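Local coordinates for protein light Chain (Clostridium botulinum, PDB 6BVD) that acts as the zinc metalloendopeptidase of a mosaic botulinum neurotoxin and, like the light chains of related toxins, probably cleaves a neuronal SNARE protein, at residues F36-I41 / W46-R51; S138-V141 / N147-Q150. All coordinates share one frame; numbering follows the deposited sequence.

Contact 1 (F36-I41 / W46-R51); sequences FKAFQI and WIIPER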
loop_
_atom_site.group_PDB
_atom_site.type_symbol
_atom_site.label_atom_id
_atom_site.label_comp_id
_atom_site.label_asym_id
_atom_site.label_seq_id
_atom_site.Cartn_x
_atom_site.Cartn_y
_atom_site.Cartn_z
ATOM N N PHE A 36 24.494 0.405 17.336
ATOM C CA PHE A 36 23.412 -0.462 16.889
ATOM C C PHE A 36 23.064 -0.135 15.445
ATOM O O PHE A 36 22.974 1.041 15.082
ATOM C CB PHE A 36 22.139 -0.269 17.736
ATOM C CG PHE A 36 22.298 -0.645 19.194
ATOM C CD1 PHE A 36 21.829 -1.862 19.677
ATOM C CD2 PHE A 36 22.850 0.245 20.075
ATOM C CE1 PHE A 36 21.957 -2.196 21.017
ATOM C CE2 PHE A 36 22.984 -0.067 21.433
ATOM C CZ PHE A 36 22.554 -1.294 21.909
ATOM N N LYS A 37 22.805 -1.163 14.651
ATOM C CA LYS A 37 22.334 -0.971 13.275
ATOM C C LYS A 37 20.929 -0.332 13.298
ATOM O O LYS A 37 20.007 -0.852 13.951
ATOM C CB LYS A 37 22.326 -2.300 12.526
ATOM C CG LYS A 37 22.221 -2.139 11.011
ATOM C CD LYS A 37 22.253 -3.452 10.296
ATOM C CE LYS A 37 22.322 -3.248 8.780
ATOM N NZ LYS A 37 22.502 -4.526 8.066
ATOM N N ALA A 38 20.785 0.802 12.621
ATOM C CA ALA A 38 19.531 1.592 12.665
ATOM C C ALA A 38 19.026 1.951 11.275
ATOM O O ALA A 38 19.826 2.027 10.297
ATOM C CB ALA A 38 19.756 2.861 13.513
ATOM N N PHE A 39 17.697 2.163 11.182
ATOM C CA PHE A 39 16.974 2.268 9.898
ATOM C C PHE A 39 16.092 3.521 9.915
ATOM O O PHE A 39 15.279 3.698 10.815
ATOM C CB PHE A 39 16.162 0.973 9.656
ATOM C CG PHE A 39 17.004 -0.284 9.687
ATOM C CD1 PHE A 39 17.403 -0.904 8.516
ATOM C CD2 PHE A 39 17.420 -0.827 10.898
ATOM C CE1 PHE A 39 18.154 -2.045 8.540
ATOM C CE2 PHE A 39 18.201 -1.941 10.938
ATOM C CZ PHE A 39 18.578 -2.570 9.751
ATOM N N GLN A 40 16.325 4.442 8.986
ATOM C CA GLN A 40 15.655 5.730 9.017
ATOM C C GLN A 40 14.354 5.597 8.248
ATOM O O GLN A 40 14.322 5.723 7.025
ATOM C CB GLN A 40 16.493 6.875 8.407
ATOM C CG GLN A 40 15.980 8.227 8.877
ATOM C CD GLN A 40 16.749 9.415 8.362
ATOM O OE1 GLN A 40 16.442 10.552 8.727
ATOM N NE2 GLN A 40 17.764 9.172 7.524
ATOM N N ILE A 41 13.293 5.302 8.982
ATOM C CA ILE A 41 11.980 5.046 8.364
ATOM C C ILE A 41 11.402 6.295 7.701
ATOM O O ILE A 41 10.646 6.212 6.694
ATOM C CB ILE A 41 11.003 4.431 9.480
ATOM C CG1 ILE A 41 9.634 4.109 8.866
ATOM C CG2 ILE A 41 10.909 5.349 10.666
ATOM C CD1 ILE A 41 9.647 2.836 8.124
ATOM N N TRP A 46 14.411 7.114 13.510
ATOM C CA TRP A 46 15.223 5.910 13.357
ATOM C C TRP A 46 14.590 4.769 14.075
ATOM O O TRP A 46 14.059 4.946 15.180
ATOM C CB TRP A 46 16.659 6.127 13.926
ATOM C CG TRP A 46 17.410 7.097 13.098
ATOM C CD1 TRP A 46 17.385 8.441 13.209
ATOM C CD2 TRP A 46 18.253 6.785 11.969
ATOM N NE1 TRP A 46 18.187 9.003 12.219
ATOM C CE2 TRP A 46 18.722 8.006 11.448
ATOM C CE3 TRP A 46 18.658 5.589 11.359
ATOM C CZ2 TRP A 46 19.613 8.074 10.340
ATOM C CZ3 TRP A 46 19.540 5.653 10.243
ATOM C CH2 TRP A 46 19.986 6.892 9.749
ATOM N N ILE A 47 14.669 3.591 13.474
ATOM C CA ILE A 47 14.261 2.371 14.163
ATOM C C ILE A 47 15.445 1.468 14.481
ATOM O O ILE A 47 16.259 1.155 13.592
ATOM C CB ILE A 47 13.238 1.571 13.321
ATOM C CG1 ILE A 47 12.032 2.454 13.011
ATOM C CG2 ILE A 47 12.841 0.240 14.028
ATOM C CD1 ILE A 47 11.041 1.854 12.044
ATOM N N ILE A 48 15.538 1.043 15.748
ATOM C CA ILE A 48 16.438 -0.040 16.101
ATOM C C ILE A 48 15.615 -1.274 16.467
ATOM O O ILE A 48 15.074 -1.366 17.570
ATOM C CB ILE A 48 17.371 0.338 17.261
ATOM C CG1 ILE A 48 18.169 1.605 16.904
ATOM C CG2 ILE A 48 18.274 -0.868 17.629
ATOM C CD1 ILE A 48 18.992 2.192 18.058
ATOM N N PRO A 49 15.523 -2.241 15.542
ATOM C CA PRO A 49 14.549 -3.329 15.748
ATOM C C PRO A 49 15.073 -4.416 16.688
ATOM O O PRO A 49 15.223 -5.572 16.313
ATOM C CB PRO A 49 14.329 -3.860 14.339
ATOM C CG PRO A 49 15.713 -3.687 13.693
ATOM C CD PRO A 49 16.261 -2.388 14.269
ATOM N N GLU A 50 15.386 -4.009 17.912
ATOM C CA GLU A 50 15.884 -4.877 18.948
ATOM C C GLU A 50 15.125 -4.627 20.236
ATOM O O GLU A 50 14.551 -3.532 20.416
ATOM C CB GLU A 50 17.402 -4.651 19.193
ATOM C CG GLU A 50 18.264 -4.830 17.940
ATOM C CD GLU A 50 19.740 -4.697 18.202
ATOM O OE1 GLU A 50 20.178 -5.091 19.310
ATOM O OE2 GLU A 50 20.472 -4.221 17.293
ATOM N N ARG A 51 15.203 -5.579 21.164
ATOM C CA ARG A 51 14.619 -5.392 22.501
ATOM C C ARG A 51 15.276 -4.239 23.236
ATOM O O ARG A 51 16.522 -4.057 23.204
ATOM C CB ARG A 51 14.715 -6.666 23.360
ATOM C CG ARG A 51 14.086 -7.913 22.762
ATOM C CD ARG A 51 12.547 -7.870 22.739
ATOM N NE ARG A 51 11.925 -7.954 24.075
ATOM C CZ ARG A 51 11.639 -9.104 24.692
ATOM N NH1 ARG A 51 11.950 -10.267 24.111
ATOM N NH2 ARG A 51 11.036 -9.098 25.895
HETATM O O HOH W 1 23.112 -3.890 16.020
HETATM O O HOH W 2 19.763 -3.564 14.907
#

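Contact 2 (S138-V141 / N147-Q150); sequences SFNV and NIVQ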
loop_
_atom_site.group_PDB
_atom_site.type_symbol
_atom_site.label_atom_id
_atom_site.label_comp_id
_atom_site.label_asym_id
_atom_site.label_seq_id
_atom_site.Cartn_x
_atom_site.Cartn_y
_atom_site.Cartn_z
ATOM N N SER A 138 21.832 15.451 19.848
ATOM C CA SER A 138 22.560 14.745 18.805
ATOM C C SER A 138 23.182 13.451 19.320
ATOM O O SER A 138 23.208 13.193 20.525
ATOM C CB SER A 138 23.622 15.685 18.200
ATOM O OG SER A 138 24.604 15.951 19.165
ATOM N N PHE A 139 23.621 12.594 18.400
ATOM C CA PHE A 139 24.287 11.337 18.755
ATOM C C PHE A 139 25.373 10.978 17.748
ATOM O O PHE A 139 25.328 11.422 16.588
ATOM C CB PHE A 139 23.282 10.178 18.859
ATOM C CG PHE A 139 22.280 10.131 17.719
ATOM C CD1 PHE A 139 22.599 9.523 16.512
ATOM C CD2 PHE A 139 21.009 10.695 17.874
ATOM C CE1 PHE A 139 21.690 9.471 15.443
ATOM C CE2 PHE A 139 20.077 10.659 16.811
ATOM C CZ PHE A 139 20.429 10.051 15.581
ATOM N N ASN A 140 26.337 10.168 18.186
ATOM C CA ASN A 140 27.323 9.612 17.245
ATOM C C ASN A 140 26.753 8.569 16.290
ATOM O O ASN A 140 25.978 7.695 16.689
ATOM C CB ASN A 140 28.509 8.984 17.995
ATOM C CG ASN A 140 29.477 10.020 18.521
ATOM O OD1 ASN A 140 29.216 11.212 18.406
ATOM N ND2 ASN A 140 30.609 9.577 19.067
ATOM N N VAL A 141 27.161 8.639 15.021
ATOM C CA VAL A 141 26.856 7.567 14.079
ATOM C C VAL A 141 28.139 7.116 13.367
ATOM O O VAL A 141 29.064 7.910 13.155
ATOM C CB VAL A 141 25.794 7.954 13.008
ATOM C CG1 VAL A 141 24.591 8.647 13.649
ATOM C CG2 VAL A 141 26.372 8.799 11.906
ATOM N N ASN A 147 34.055 6.161 9.607
ATOM C CA ASN A 147 34.206 7.472 10.223
ATOM C C ASN A 147 33.027 7.706 11.148
ATOM O O ASN A 147 31.893 7.240 10.867
ATOM C CB ASN A 147 34.241 8.616 9.213
ATOM C CG ASN A 147 35.515 8.628 8.349
ATOM O OD1 ASN A 147 36.488 7.915 8.615
ATOM N ND2 ASN A 147 35.511 9.482 7.343
ATOM N N ILE A 148 33.308 8.389 12.252
ATOM C CA ILE A 148 32.303 8.693 13.275
ATOM C C ILE A 148 31.972 10.179 13.187
ATOM O O ILE A 148 32.874 11.023 13.266
ATOM C CB ILE A 148 32.848 8.273 14.639
ATOM C CG1 ILE A 148 33.039 6.754 14.621
ATOM C CG2 ILE A 148 31.956 8.768 15.804
ATOM C CD1 ILE A 148 33.742 6.202 15.825
ATOM N N VAL A 149 30.696 10.499 13.004
ATOM C CA VAL A 149 30.234 11.881 12.946
ATOM C C VAL A 149 29.028 12.082 13.886
ATOM O O VAL A 149 28.444 11.100 14.369
ATOM C CB VAL A 149 29.832 12.292 11.486
ATOM C CG1 VAL A 149 31.027 12.166 10.538
ATOM C CG2 VAL A 149 28.652 11.442 10.937
ATOM N N GLN A 150 28.646 13.340 14.127
ATOM C CA GLN A 150 27.491 13.639 14.982
ATOM C C GLN A 150 26.286 13.908 14.082
ATOM O O GLN A 150 26.412 14.452 12.988
ATOM C CB GLN A 150 27.726 14.842 15.900
ATOM C CG GLN A 150 28.622 14.582 17.107
ATOM C CD GLN A 150 28.504 15.677 18.177
ATOM O OE1 GLN A 150 27.857 16.705 17.964
ATOM N NE2 GLN A 150 29.132 15.454 19.334
#

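Contact 1 (F36-I41 / W46-R51)
The indole of Trp46 carries the side chain of Gln40 over one face and meets the backbone of Ala38 at its edge. Gln40 CB stands 3.6 Å from the centroid of the six-membered ring of Trp46, almost on its normal, a CH-pi contact. Because Gln40 CG lies anti to the backbone N (chi1 -161°) and the chain is extended beyond it, the amide continues over the indole with its plane only 13° from the ring, and NE2 of Gln40 comes 3.5 Å from CZ2 of Trp46. A hydrogen bond from Asn44 N to Gln40 OE1 helps to fix that amide. At the edge, Trp46 CZ3 meets Ala38 O at 3.6 Å.

The ring of Phe39 turns its edge to the carbonyl of Ile47, with Pro49 CD lying obliquely to it. The ring of Phe36 has the Glu50 carboxylate at its edge, the two planes 56° apart. Two waters extend this polar corner: both donate to Glu50 OE2, one at 2.9 Å and the other at 2.6 Å, and through them the carboxylate reaches N and O of Lys37. Apolar packing fills the other end, where Ile41 CB meets Ile47 CD1 at 3.6 Å.

Two backbone hydrogen bonds join the strands, Ile47 N to Phe39 O at 2.7 Å and a more bent one from Phe39 N to Ile47 O. These reciprocal bonds make Phe39 and Ile47 an antiparallel hydrogen-bonded pair; with the short link between strands 36-40 and 45-48 they form a beta hairpin, here within the large mixed sheet between strands 21-24 and 155-158, with helix 83-100 packed against Phe39 and Ile41.

Contact 2 (S138-V141 / N147-Q150)
Val141 and Val149 form the antiparallel hydrogen-bonded pair of this ladder, their strands running at 165° to each other, with Val141 N to Val149 O at 2.9 Å and Val149 N to Val141 O at 3.1 Å. Both bonds are nearly straight, and each donor lies close to the extension of the acceptor's C=O bond. The same oxygens also receive weaker CA-H contacts, from Asn140 CA to Val149 O and from Ile148 CA to Val141 O at 3.3 Å.

The side chains of the two valines share one face of the sheet. In each, CG2 sits between the backbone N and the carbonyl carbon, and these two methyl groups meet at 3.6 Å. Val141 also packs on Ile22 and Ile24 of the next strand.

Asn140 and Gln150, the neighbouring non-hydrogen-bonded pair, project from the other face, and there the meeting is one of polar groups with aliphatic carbon. Asn140 divides its amide between two partners: ND2 rests against CG2 of Ile148 at 3.6 Å, while OD1 approaches CG of Gln150 at 3.7 Å. The amide planes of Asn140 and Gln150 are inclined by 45°, so they do not stack. Further along, Gln150 OE1 comes within 3.5 Å of Ser138 OG, whose hydrogen bond goes instead to Thr132 O.

Cohesion here therefore comes from the main-chain bonds and the valine pair, whereas the amides add van der Waals contact without side-chain hydrogen bonds between the two segments, so the pairing depends little on their polar ends.

How the contacts relate
Contacts 1 and 2 are successive hairpins of the same mixed sheet, their centres about 15 Å apart. Strand 21-24 lies between them and touches both: Ile22 meets Trp46 of contact 1 and Val141 of contact 2. The hairpins also touch directly, Trp46 NE1 lying 4.2 Å from Phe139 CZ in simple packing. Contact 1 is largely buried inside the sheet, whereas contact 2 includes strand 148-152, outermost within the chain. Neither supplies a ligand to the zinc held by His228, His232 and Glu266, or to the calcium at Asp384 and Glu389, which is about 13 Å from the side chain of Ile41. Both are structural packing within the mixed sheet of the protease domain.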